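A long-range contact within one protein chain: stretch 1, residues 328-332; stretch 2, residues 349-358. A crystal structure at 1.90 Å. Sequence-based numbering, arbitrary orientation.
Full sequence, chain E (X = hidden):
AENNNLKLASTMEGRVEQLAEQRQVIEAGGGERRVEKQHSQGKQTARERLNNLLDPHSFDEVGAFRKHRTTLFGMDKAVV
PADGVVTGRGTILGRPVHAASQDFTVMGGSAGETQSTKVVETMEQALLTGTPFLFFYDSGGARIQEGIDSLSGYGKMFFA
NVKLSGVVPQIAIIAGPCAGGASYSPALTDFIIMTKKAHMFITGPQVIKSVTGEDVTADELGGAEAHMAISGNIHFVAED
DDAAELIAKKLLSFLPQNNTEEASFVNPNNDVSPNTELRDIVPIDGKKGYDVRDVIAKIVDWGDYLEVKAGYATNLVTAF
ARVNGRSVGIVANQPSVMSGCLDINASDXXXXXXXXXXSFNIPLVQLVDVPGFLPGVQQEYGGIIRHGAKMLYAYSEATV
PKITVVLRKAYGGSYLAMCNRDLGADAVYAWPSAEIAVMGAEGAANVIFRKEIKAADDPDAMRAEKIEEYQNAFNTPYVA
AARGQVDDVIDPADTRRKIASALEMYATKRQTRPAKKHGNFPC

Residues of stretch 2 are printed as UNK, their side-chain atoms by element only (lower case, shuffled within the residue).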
# COMPACT_ATOMS: atom_id res chain seq x y z
N VAL E 328 -23.82 9.00 -17.40
CA VAL E 328 -24.52 8.12 -16.46
C VAL E 328 -25.06 6.93 -17.24
O VAL E 328 -25.26 7.00 -18.46
CB VAL E 328 -25.75 8.81 -15.75
CG1 VAL E 328 -25.28 10.00 -14.92
CG2 VAL E 328 -26.80 9.22 -16.77
N GLY E 329 -25.29 5.83 -16.53
CA GLY E 329 -25.86 4.64 -17.14
C GLY E 329 -27.25 4.48 -16.55
O GLY E 329 -27.41 4.46 -15.32
N ILE E 330 -28.26 4.36 -17.40
CA ILE E 330 -29.64 4.23 -16.93
C ILE E 330 -30.14 2.81 -17.14
O ILE E 330 -29.95 2.25 -18.21
CB ILE E 330 -30.58 5.22 -17.67
CG1 ILE E 330 -30.15 6.66 -17.34
CG2 ILE E 330 -32.03 4.97 -17.27
CD1 ILE E 330 -30.92 7.72 -18.05
N VAL E 331 -30.74 2.24 -16.10
CA VAL E 331 -31.29 0.88 -16.13
C VAL E 331 -32.76 1.08 -15.75
O VAL E 331 -33.06 1.53 -14.64
CB VAL E 331 -30.58 -0.02 -15.09
CG1 VAL E 331 -31.11 -1.46 -15.17
CG2 VAL E 331 -29.07 -0.00 -15.34
N ALA E 332 -33.65 0.73 -16.66
CA ALA E 332 -35.07 0.96 -16.44
C ALA E 332 -35.97 -0.16 -16.95
O ALA E 332 -35.75 -0.70 -18.03
CB ALA E 332 -35.45 2.29 -17.12
N UNK E 349 -28.50 -8.70 -19.43
CA UNK E 349 -28.40 -7.37 -20.05
C UNK E 349 -28.11 -6.31 -19.00
O UNK E 349 -27.23 -5.46 -19.16
c UNK E 349 -29.71 -7.03 -20.77
c UNK E 349 -31.06 -5.43 -22.16
c UNK E 349 -29.73 -5.65 -21.43
c UNK E 349 -31.14 -4.07 -22.85
n UNK E 349 -32.38 -3.94 -23.70
N UNK E 350 -28.85 -6.36 -17.90
CA UNK E 350 -28.67 -5.39 -16.82
C UNK E 350 -27.34 -5.55 -16.10
O UNK E 350 -26.59 -4.59 -15.93
c UNK E 350 -29.83 -5.51 -15.82
N UNK E 351 -27.04 -6.78 -15.69
CA UNK E 351 -25.82 -7.07 -14.94
C UNK E 351 -24.54 -6.67 -15.68
O UNK E 351 -23.64 -6.08 -15.08
c UNK E 351 -25.77 -8.56 -14.57
N UNK E 352 -24.46 -6.99 -16.97
CA UNK E 352 -23.27 -6.66 -17.76
C UNK E 352 -23.10 -5.14 -17.79
O UNK E 352 -21.99 -4.63 -17.58
o UNK E 352 -23.33 -6.79 -22.12
c UNK E 352 -22.31 -7.23 -21.54
o UNK E 352 -21.45 -7.90 -22.13
c UNK E 352 -23.39 -7.18 -19.20
c UNK E 352 -22.11 -6.92 -20.05
N UNK E 353 -24.19 -4.42 -18.04
CA UNK E 353 -24.15 -2.95 -18.11
C UNK E 353 -23.71 -2.38 -16.77
O UNK E 353 -22.86 -1.49 -16.71
c UNK E 353 -25.53 -2.41 -18.49
c UNK E 353 -25.69 1.83 -19.39
c UNK E 353 -24.92 -0.41 -19.91
c UNK E 353 -26.26 -0.05 -17.95
c UNK E 353 -24.98 0.96 -20.22
c UNK E 353 -25.55 -0.93 -18.78
c UNK E 353 -26.33 1.33 -18.25
N UNK E 354 -24.30 -2.88 -15.68
CA UNK E 354 -23.95 -2.42 -14.34
C UNK E 354 -22.46 -2.67 -14.04
O UNK E 354 -21.78 -1.77 -13.56
c UNK E 354 -26.26 -2.59 -13.33
c UNK E 354 -24.23 -2.89 -11.86
c UNK E 354 -24.81 -3.12 -13.26
N UNK E 355 -21.95 -3.86 -14.33
CA UNK E 355 -20.53 -4.13 -14.07
C UNK E 355 -19.63 -3.22 -14.89
O UNK E 355 -18.61 -2.73 -14.40
n UNK E 355 -21.12 -7.76 -13.89
c UNK E 355 -20.78 -6.56 -13.40
c UNK E 355 -20.16 -5.59 -14.38
o UNK E 355 -20.94 -6.25 -12.22
N UNK E 356 -20.00 -2.97 -16.15
CA UNK E 356 -19.18 -2.10 -16.98
C UNK E 356 -19.13 -0.67 -16.42
O UNK E 356 -18.05 -0.09 -16.27
c UNK E 356 -19.35 0.24 -19.42
c UNK E 356 -17.70 -1.46 -19.81
c UNK E 356 -18.56 1.17 -20.08
c UNK E 356 -16.89 -0.54 -20.48
c UNK E 356 -19.71 -2.03 -18.41
c UNK E 356 -18.93 -1.08 -19.27
c UNK E 356 -17.32 0.78 -20.61
N UNK E 357 -20.30 -0.11 -16.13
CA UNK E 357 -20.37 1.25 -15.61
C UNK E 357 -19.56 1.35 -14.33
O UNK E 357 -18.81 2.30 -14.14
c UNK E 357 -21.82 1.67 -15.35
s UNK E 357 -22.77 1.99 -16.88
N UNK E 358 -19.69 0.34 -13.47
CA UNK E 358 -18.93 0.36 -12.23
C UNK E 358 -17.43 0.37 -12.51
O UNK E 358 -16.69 1.13 -11.90
o UNK E 358 -18.69 0.25 -9.31
c UNK E 358 -19.27 -0.85 -11.35
o UNK E 358 -17.94 -1.79 -9.61
c UNK E 358 -18.59 -0.80 -9.99

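Position 349 opens the helical stretch with four side-chain carbons in an unbranched row that ends in a nitrogen. The chain is fully extended, all four chi angles lying near 180°, and it stays out of reach of the strand; this is Lys-349, whose terminal nitrogen is hydrogen-bonded elsewhere in the structure. Position 350 carries a single carbon. It points sideways to the strand, yet its CB lies 4.3 Å from CG1 of Val-331, an apolar contact, and one carbon alone defines Ala-350. Position 351 likewise has one side-chain carbon, but it is out of reach of stretch 1: Ala-351.

At position 352 there are three carbons, the third bearing two oxygens. This carboxylate on a two-carbon arm is Glu-352; it makes no contact with the strand, and both of its oxygens are hydrogen-bonded elsewhere in the structure.

Position 353 shows one carbon followed by a ring of six carbons with no further atom attached. The CA-to-CB bond points toward the strand, and a ring carbon packs against Gly-329 CA. A six-carbon ring without a hydroxyl is that of Phe-353. With chi1 at t, its CE2 is the atom 3.5 Å from Gly-329 CA and also lies 3.7 Å from Ile-330 N, while its CD2 is 3.8 Å from Val-331 CG2. The nitrogen and the methyl both meet the ring at its edge.

Position 354 has three carbons, two of them branching from the first. Its CA-to-CB bond points sideways, though a branch carbon nears Val-331; the pattern is that of Val-354, whose CG2 reaches to 4.3 Å from Val-331 CG2. Position 355 holds two carbons, the second bonded to one oxygen and one nitrogen; this amide is Asn-355, out of reach of the strand. A second ring of six carbons on a single carbon appears at position 356, but it is out of reach of the strand, and so Phe-356 takes no part in the contact.

Position 357 ends in sulfur after one carbon. Its CA-to-CB bond points toward the strand and the sulfur nears Gly-329 CA, which identifies Cys-357; its SG, with chi1 at m, lies 4.1 Å from Gly-329 CA. Position 358 has two carbons, the second carrying two oxygens: Asp-358, distant from the strand and with both oxygens hydrogen-bonded elsewhere in the structure.

The helix runs nearly antiparallel to the strand, at 162°, with their axes 9.4 Å apart at closest approach. No hydrogen bond crosses between them, and packing is essentially apolar. Gly-329 makes the close fit possible: an ideal CB there would lie 2.8 Å from Phe-353 CE2 and 2.6 Å from Cys-357 SG, clashing with both. Two residues along, Val-331 supplies the bulk, its methyls meeting Ala-350, Phe-353 and Val-354. Val-328 and Ile-330 point away, in the alternation expected of a strand, and the summed buried surface is a modest 212 Å².

Stretch 2 349-358: KAAEFVNFCD
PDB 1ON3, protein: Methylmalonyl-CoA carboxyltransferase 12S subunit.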